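Local coordinates for DUF2442 domain-containing protein (Rhodospirillum rubrum ATCC 11170, PDB 3K8R) that is of unknown function but belongs to the DUF2442 family and folds into two small antiparallel sheets joined by a short helix, at residues A30-R34 / D64-V70; A56-A62 / L84-L88. All coordinates share one frame; numbering follows the deposited sequence.

Both contacts lie within the DUF2442 domain, and their centres are about 12 Å apart. Along the chain the segments alternate: 30-34, then 56-62, then 64-70, then 84-88. Contact 1 sets the short helix 64-67 against strand 27-33 of the first antiparallel sheet, whereas contact 2 lays the loop leading to that helix against strand 86-89 of the second, each strand being outermost in its sheet within this chain. The two meet at Leu67, whose CD2 packs on Ala62 and Leu59, and at Gln66, which touches Leu84. Loop and helix thus form one continuous connection that touches both sheets, and Trp81 of the second sheet borders both contacts.

Contact 1: A30-R34 / D64-V70; sequences ARYDR and DDQLCAV. With EDO (1,2-ethanediol), chain C.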
ATOM      1  N   ALA A  30      -8.912   0.398   9.347  1.00 31.25           N
ATOM      2  CA  ALA A  30      -7.757  -0.492   9.565  1.00 29.68           C
ATOM      3  C   ALA A  30      -8.166  -1.759  10.321  1.00 29.30           C
ATOM      4  O   ALA A  30      -8.911  -1.693  11.291  1.00 28.15           O
ATOM      5  CB  ALA A  30      -6.694   0.233  10.337  1.00 29.13           C
ATOM      6  N   ARG A  31      -7.676  -2.915   9.891  1.00 29.86           N
ATOM      7  CA  ARG A  31      -8.004  -4.164  10.579  1.00 29.32           C
ATOM      8  C   ARG A  31      -6.939  -5.232  10.391  1.00 29.91           C
ATOM      9  O   ARG A  31      -6.172  -5.200   9.425  1.00 30.34           O
ATOM     10  CB  ARG A  31      -9.340  -4.708  10.074  1.00 28.84           C
ATOM     11  CG  ARG A  31      -9.308  -5.280   8.670  1.00 28.98           C
ATOM     12  CD  ARG A  31     -10.691  -5.717   8.214  1.00 29.85           C
ATOM     13  NE  ARG A  31     -10.664  -6.495   6.967  1.00 29.62           N
ATOM     14  CZ  ARG A  31     -10.583  -5.985   5.740  1.00 31.62           C
ATOM     15  NH1 ARG A  31     -10.482  -4.672   5.549  1.00 36.31           N
ATOM     16  NH2 ARG A  31     -10.579  -6.796   4.686  1.00 32.29           N
ATOM     17  N   TYR A  32      -6.887  -6.175  11.319  1.00 29.68           N
ATOM     18  CA  TYR A  32      -5.971  -7.282  11.174  1.00 30.10           C
ATOM     19  C   TYR A  32      -6.751  -8.434  10.551  1.00 30.81           C
ATOM     20  O   TYR A  32      -7.854  -8.763  10.983  1.00 31.30           O
ATOM     21  CB  TYR A  32      -5.372  -7.697  12.509  1.00 30.48           C
ATOM     22  CG  TYR A  32      -4.393  -8.853  12.400  1.00 28.97           C
ATOM     23  CD1 TYR A  32      -3.137  -8.680  11.825  1.00 29.43           C
ATOM     24  CD2 TYR A  32      -4.717 -10.110  12.888  1.00 27.98           C
ATOM     25  CE1 TYR A  32      -2.249  -9.734  11.728  1.00 26.52           C
ATOM     26  CE2 TYR A  32      -3.831 -11.161  12.800  1.00 29.53           C
ATOM     27  CZ  TYR A  32      -2.601 -10.966  12.222  1.00 24.91           C
ATOM     28  OH  TYR A  32      -1.728 -12.018  12.145  1.00 28.82           O
ATOM     29  N   ASP A  33      -6.190  -9.012   9.503  1.00 30.11           N
ATOM     30  CA  ASP A  33      -6.791 -10.133   8.831  1.00 30.17           C
ATOM     31  C   ASP A  33      -5.967 -11.337   9.290  1.00 31.75           C
ATOM     32  O   ASP A  33      -4.783 -11.449   8.975  1.00 32.92           O
ATOM     33  CB  ASP A  33      -6.715  -9.917   7.319  1.00 29.65           C
ATOM     34  CG  ASP A  33      -7.239 -11.079   6.539  1.00 29.36           C
ATOM     35  OD1 ASP A  33      -8.348 -11.556   6.827  1.00 31.15           O
ATOM     36  OD2 ASP A  33      -6.539 -11.517   5.612  1.00 34.86           O
ATOM     37  N   ARG A  34      -6.582 -12.217  10.068  1.00 32.40           N
ATOM     38  CA  ARG A  34      -5.888 -13.397  10.565  1.00 32.51           C
ATOM     39  C   ARG A  34      -5.501 -14.329   9.434  1.00 32.96           C
ATOM     40  O   ARG A  34      -4.408 -14.907   9.452  1.00 34.18           O
ATOM     41  CB  ARG A  34      -6.761 -14.164  11.545  1.00 32.85           C
ATOM     42  CG  ARG A  34      -7.152 -13.350  12.722  1.00 33.10           C
ATOM     43  CD  ARG A  34      -7.717 -14.178  13.834  1.00 30.52           C
ATOM     44  NE  ARG A  34      -7.910 -13.310  14.979  1.00 30.56           N
ATOM     45  CZ  ARG A  34      -8.205 -13.710  16.204  1.00 33.78           C
ATOM     46  NH1 ARG A  34      -8.364 -14.996  16.471  1.00 40.64           N
ATOM     47  NH2 ARG A  34      -8.345 -12.810  17.168  1.00 36.13           N
ATOM     48  N   ASP A  64      -2.189 -12.654  17.419  1.00 28.70           N
ATOM     49  CA  ASP A  64      -3.282 -12.280  16.523  1.00 28.26           C
ATOM     50  C   ASP A  64      -4.277 -11.447  17.310  1.00 28.65           C
ATOM     51  O   ASP A  64      -4.577 -10.328  16.909  1.00 30.31           O
ATOM     52  CB  ASP A  64      -3.960 -13.511  15.910  1.00 27.14           C
ATOM     53  CG  ASP A  64      -3.110 -14.167  14.838  1.00 26.71           C
ATOM     54  OD1 ASP A  64      -1.967 -13.711  14.618  1.00 25.06           O
ATOM     55  OD2 ASP A  64      -3.587 -15.124  14.203  1.00 27.85           O
ATOM     56  N   ASP A  65      -4.749 -11.972  18.443  1.00 27.98           N
ATOM     57  CA  ASP A  65      -5.680 -11.239  19.306  1.00 26.71           C
ATOM     58  C   ASP A  65      -5.216  -9.807  19.540  1.00 27.21           C
ATOM     59  O   ASP A  65      -5.968  -8.862  19.317  1.00 27.94           O
ATOM     60  CB  ASP A  65      -5.855 -11.935  20.658  1.00 25.45           C
ATOM     61  CG  ASP A  65      -6.865 -13.070  20.623  1.00 25.29           C
ATOM     62  OD1 ASP A  65      -7.402 -13.400  19.545  1.00 23.54           O
ATOM     63  OD2 ASP A  65      -7.147 -13.627  21.705  1.00 25.69           O
ATOM     64  N   GLN A  66      -3.974  -9.644  19.970  1.00 26.45           N
ATOM     65  CA  GLN A  66      -3.449  -8.307  20.229  1.00 26.93           C
ATOM     66  C   GLN A  66      -3.388  -7.425  18.994  1.00 27.45           C
ATOM     67  O   GLN A  66      -3.562  -6.221  19.093  1.00 28.12           O
ATOM     68  CB  GLN A  66      -2.068  -8.392  20.864  1.00 26.93           C
ATOM     69  CG  GLN A  66      -2.129  -8.999  22.237  1.00 27.97           C
ATOM     70  CD  GLN A  66      -0.799  -9.064  22.912  1.00 28.01           C
ATOM     71  OE1 GLN A  66       0.226  -9.328  22.283  1.00 29.84           O
ATOM     72  NE2 GLN A  66      -0.802  -8.836  24.219  1.00 28.21           N
ATOM     73  N   LEU A  67      -3.141  -8.019  17.832  1.00 28.14           N
ATOM     74  CA  LEU A  67      -3.027  -7.245  16.594  1.00 28.46           C
ATOM     75  C   LEU A  67      -4.354  -6.625  16.157  1.00 28.63           C
ATOM     76  O   LEU A  67      -4.366  -5.541  15.585  1.00 28.81           O
ATOM     77  CB  LEU A  67      -2.399  -8.092  15.480  1.00 28.23           C
ATOM     78  CG  LEU A  67      -0.899  -8.351  15.675  1.00 25.51           C
ATOM     79  CD1 LEU A  67      -0.415  -9.406  14.715  1.00 22.44           C
ATOM     80  CD2 LEU A  67      -0.094  -7.063  15.516  1.00 19.65           C
ATOM     81  N   CYS A  68      -5.462  -7.290  16.465  1.00 28.75           N
ATOM     82  CA  CYS A  68      -6.798  -6.786  16.137  1.00 29.61           C
ATOM     83  C   CYS A  68      -7.176  -5.477  16.796  1.00 28.49           C
ATOM     84  O   CYS A  68      -8.107  -4.827  16.353  1.00 29.37           O
ATOM     85  CB  CYS A  68      -7.839  -7.801  16.557  1.00 30.47           C
ATOM     86  SG  CYS A  68      -7.585  -9.336  15.728  1.00 39.28           S
ATOM     87  N   ALA A  69      -6.468  -5.089  17.845  1.00 28.24           N
ATOM     88  CA  ALA A  69      -6.772  -3.849  18.551  1.00 28.97           C
ATOM     89  C   ALA A  69      -6.414  -2.587  17.763  1.00 28.91           C
ATOM     90  O   ALA A  69      -6.615  -1.481  18.270  1.00 29.38           O
ATOM     91  CB  ALA A  69      -6.075  -3.833  19.922  1.00 27.92           C
ATOM     92  N   VAL A  70      -5.907  -2.737  16.539  1.00 28.51           N
ATOM     93  CA  VAL A  70      -5.474  -1.590  15.756  1.00 27.84           C
ATOM     94  C   VAL A  70      -6.560  -0.541  15.672  1.00 28.41           C
ATOM     95  O   VAL A  70      -7.731  -0.871  15.519  1.00 27.81           O
ATOM     96  CB  VAL A  70      -5.040  -1.973  14.345  1.00 27.61           C
ATOM     97  CG1 VAL A  70      -6.196  -2.615  13.585  1.00 25.25           C
ATOM     98  CG2 VAL A  70      -4.495  -0.738  13.609  1.00 25.16           C
TER
HETATM   99  C1  EDO C 124      -9.811  -5.012   1.105  1.00 55.29           C
HETATM  100  O1  EDO C 124      -9.838  -6.425   0.855  1.00 57.04           O
HETATM  101  C2  EDO C 124     -11.134  -4.582   1.737  1.00 56.78           C
HETATM  102  O2  EDO C 124     -10.869  -3.792   2.901  1.00 55.67           O
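The short helix 64-67 packs against strand 27-33 of the first antiparallel sheet, chiefly through Tyr32 and Leu67. Leu67 CB lies over one face of the Tyr32 ring, 3.8 Å from its centroid and 15° off the normal, a CH-pi contact. Farther along the same side chain, Leu67 CD1 comes within 3.5 Å of Tyr32 CE1. With chi1 at 180°, CG of Tyr32 stands anti to the backbone N, and the ring reaches along the helix to Asp64. There Tyr32 OH lies 3.0 Å from Asp64 OD1. Arg54 ties this end together, forming a salt bridge with Asp64 OD1 and a hydrogen bond with Tyr32 OH. Cys68 SG stands obliquely to the ring in a sulfur-aromatic contact. An alanine in place of Tyr32 is likely to leave Leu67 CB and CD1 without the ring they cover and Arg54 without its hydroxyl partner.

Beyond the ring, where strand 27-33 ends, the extended Arg34 side chain runs back to the helix. Its NH2 forms a salt bridge with Asp65 OD1 at 2.6 Å, though the hydrogen bond within it is bent to 128° and weak. Asp64 CB lies over one face of this guanidinium, with Cys68 SG at its edge. At the other end, Val70 CG1 sits 3.8 Å from Arg31 CA, while Val70 CG2 meets Ala30 CB. The CB of Arg31 points away from the helix segment, and Arg31 NH1 donates to O2 of a 1,2-ethanediol at 2.8 Å, which Asp42 also binds.

Contact 2: A56-A62 / L84-L88; sequences AQGLEGA and LDVDL
Leu59 meets three residues of segment 84-88 with its branched end. Its CD2 lies 3.6 Å from Leu84 CD1 and also touches Val86 CG2, while its CD1 faces Leu88 CD1 at 3.9 Å. The two methyls therefore divide the work, one turned to the beginning of the segment and the other to its end. CG of Leu59 stands anti to the carbonyl carbon (chi1 -61°), which carries this branched end across to the strand although the CB itself does not point there. On the two flanks alanines complete the apolar surface: Ala56 CB sits 3.7 Å from Leu88 CD1, and Ala62 CB rests on Leu84 CD1.

Val86, in the middle, packs against backbone as well as side chain. Its CG1 approaches Gln57 O, and its CG2 comes up to Gly58 O. A CB on Gly58 would clash with Val86 CG2, and the positive phi of Gly58 (104°) would in any case press it against the preceding carbonyl O.

Two beta turns shape the loop, a type II turn from Ala56 to Leu59 and a type I turn from Leu59 to Ala62, closed by Leu59 N to Ala56 O and Ala62 N to Leu59 O respectively. Gly58 N also donates to Glu60 OE1 at 3.0 Å, met from above the carboxylate plane. On the strand side, Asp85 and Val86 form a G1 bulge opposite Trp81.

Leading into helix 64-67, the loop lies between strand 86-89 and helix 101-105, toward which Glu60 OE2 bonds with Trp103 and Arg107, while Leu59 and Leu88 both reach Trp81 of strand 78-81.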
ATOM      1  N   ALA A  56       6.968  -4.726  11.869  1.00 30.39           N
ATOM      2  CA  ALA A  56       6.972  -3.369  12.428  1.00 29.54           C
ATOM      3  C   ALA A  56       7.506  -3.345  13.836  1.00 30.04           C
ATOM      4  O   ALA A  56       7.247  -4.248  14.635  1.00 30.17           O
ATOM      5  CB  ALA A  56       5.571  -2.776  12.417  1.00 29.05           C
ATOM      6  N   GLN A  57       8.235  -2.276  14.142  1.00 30.58           N
ATOM      7  CA  GLN A  57       8.836  -2.103  15.450  1.00 30.26           C
ATOM      8  C   GLN A  57       7.790  -1.951  16.542  1.00 30.54           C
ATOM      9  O   GLN A  57       6.964  -1.016  16.531  1.00 30.36           O
ATOM     10  CB  GLN A  57       9.748  -0.881  15.463  1.00 30.92           C
ATOM     11  CG  GLN A  57      10.401  -0.663  16.814  1.00 31.27           C
ATOM     12  CD  GLN A  57      11.352   0.486  16.820  1.00 30.10           C
ATOM     13  OE1 GLN A  57      11.240   1.417  16.022  1.00 29.21           O
ATOM     14  NE2 GLN A  57      12.300   0.440  17.736  1.00 31.70           N
ATOM     15  N   GLY A  58       7.858  -2.867  17.499  1.00 30.57           N
ATOM     16  CA  GLY A  58       6.955  -2.868  18.639  1.00 30.54           C
ATOM     17  C   GLY A  58       5.873  -3.919  18.555  1.00 30.86           C
ATOM     18  O   GLY A  58       5.141  -4.091  19.522  1.00 31.95           O
ATOM     19  N   LEU A  59       5.766  -4.610  17.410  1.00 30.12           N
ATOM     20  CA  LEU A  59       4.744  -5.648  17.204  1.00 29.34           C
ATOM     21  C   LEU A  59       5.333  -7.033  16.849  1.00 29.91           C
ATOM     22  O   LEU A  59       4.592  -7.977  16.583  1.00 28.95           O
ATOM     23  CB  LEU A  59       3.742  -5.201  16.121  1.00 28.40           C
ATOM     24  CG  LEU A  59       2.909  -3.924  16.352  1.00 28.11           C
ATOM     25  CD1 LEU A  59       2.004  -3.639  15.159  1.00 25.00           C
ATOM     26  CD2 LEU A  59       2.074  -3.989  17.635  1.00 27.02           C
ATOM     27  N   GLU A  60       6.655  -7.180  16.894  1.00 30.56           N
ATOM     28  CA  GLU A  60       7.288  -8.455  16.517  1.00 30.52           C
ATOM     29  C   GLU A  60       6.734  -9.673  17.236  1.00 29.72           C
ATOM     30  O   GLU A  60       6.686 -10.746  16.652  1.00 29.48           O
ATOM     31  CB  GLU A  60       8.801  -8.451  16.767  1.00 31.41           C
ATOM     32  CG  GLU A  60       9.622  -7.405  16.029  1.00 34.07           C
ATOM     33  CD  GLU A  60       9.725  -6.083  16.772  1.00 39.79           C
ATOM     34  OE1 GLU A  60       8.798  -5.725  17.541  1.00 43.24           O
ATOM     35  OE2 GLU A  60      10.751  -5.401  16.585  1.00 42.50           O
ATOM     36  N   GLY A  61       6.341  -9.510  18.499  1.00 29.19           N
ATOM     37  CA  GLY A  61       5.858 -10.628  19.302  1.00 28.61           C
ATOM     38  C   GLY A  61       4.389 -10.611  19.666  1.00 28.87           C
ATOM     39  O   GLY A  61       3.944 -11.449  20.437  1.00 29.35           O
ATOM     40  N   ALA A  62       3.621  -9.683  19.108  1.00 29.06           N
ATOM     41  CA  ALA A  62       2.193  -9.593  19.426  1.00 28.19           C
ATOM     42  C   ALA A  62       1.410 -10.779  18.880  1.00 28.27           C
ATOM     43  O   ALA A  62       1.779 -11.350  17.862  1.00 28.94           O
ATOM     44  CB  ALA A  62       1.623  -8.318  18.885  1.00 27.84           C
ATOM     45  N   LEU A  84      -0.769  -2.231  23.918  1.00 26.71           N
ATOM     46  CA  LEU A  84       0.632  -2.490  23.597  1.00 26.57           C
ATOM     47  C   LEU A  84       1.466  -1.223  23.569  1.00 27.58           C
ATOM     48  O   LEU A  84       2.702  -1.287  23.582  1.00 28.35           O
ATOM     49  CB  LEU A  84       0.766  -3.188  22.249  1.00 26.37           C
ATOM     50  CG  LEU A  84       0.289  -4.630  22.133  1.00 26.97           C
ATOM     51  CD1 LEU A  84       0.545  -5.101  20.706  1.00 28.17           C
ATOM     52  CD2 LEU A  84       0.977  -5.545  23.132  1.00 22.56           C
ATOM     53  N   ASP A  85       0.802  -0.073  23.502  1.00 28.24           N
ATOM     54  CA  ASP A  85       1.495   1.219  23.453  1.00 28.63           C
ATOM     55  C   ASP A  85       2.448   1.296  22.241  1.00 28.46           C
ATOM     56  O   ASP A  85       3.648   1.539  22.381  1.00 28.80           O
ATOM     57  CB  ASP A  85       2.245   1.475  24.769  1.00 27.80           C
ATOM     58  CG  ASP A  85       2.785   2.883  24.875  1.00 28.83           C
ATOM     59  OD1 ASP A  85       2.354   3.741  24.070  1.00 29.69           O
ATOM     60  OD2 ASP A  85       3.633   3.125  25.773  1.00 29.13           O
ATOM     61  N   VAL A  86       1.898   1.060  21.055  1.00 27.99           N
ATOM     62  CA  VAL A  86       2.663   1.140  19.817  1.00 27.26           C
ATOM     63  C   VAL A  86       1.981   2.112  18.861  1.00 27.93           C
ATOM     64  O   VAL A  86       0.757   2.115  18.739  1.00 28.73           O
ATOM     65  CB  VAL A  86       2.829  -0.237  19.162  1.00 26.84           C
ATOM     66  CG1 VAL A  86       3.386  -0.093  17.757  1.00 22.55           C
ATOM     67  CG2 VAL A  86       3.721  -1.123  20.036  1.00 25.13           C
ATOM     68  N   ASP A  87       2.788   2.960  18.223  1.00 28.59           N
ATOM     69  CA  ASP A  87       2.322   3.942  17.242  1.00 29.02           C
ATOM     70  C   ASP A  87       3.168   3.866  15.976  1.00 29.13           C
ATOM     71  O   ASP A  87       4.381   4.027  16.018  1.00 30.71           O
ATOM     72  CB  ASP A  87       2.332   5.353  17.835  1.00 28.47           C
ATOM     73  CG  ASP A  87       1.134   5.614  18.730  1.00 29.00           C
ATOM     74  OD1 ASP A  87       0.028   5.171  18.376  1.00 33.98           O
ATOM     75  OD2 ASP A  87       1.281   6.278  19.771  1.00 32.74           O
ATOM     76  N   LEU A  88       2.523   3.589  14.854  1.00 28.98           N
ATOM     77  CA  LEU A  88       3.230   3.464  13.595  1.00 29.50           C
ATOM     78  C   LEU A  88       2.728   4.565  12.687  1.00 30.25           C
ATOM     79  O   LEU A  88       1.590   5.019  12.827  1.00 31.40           O
ATOM     80  CB  LEU A  88       2.967   2.096  12.955  1.00 29.14           C
ATOM     81  CG  LEU A  88       3.282   0.844  13.786  1.00 30.91           C
ATOM     82  CD1 LEU A  88       2.775  -0.406  13.072  1.00 29.76           C
ATOM     83  CD2 LEU A  88       4.771   0.720  14.110  1.00 26.19           C
TER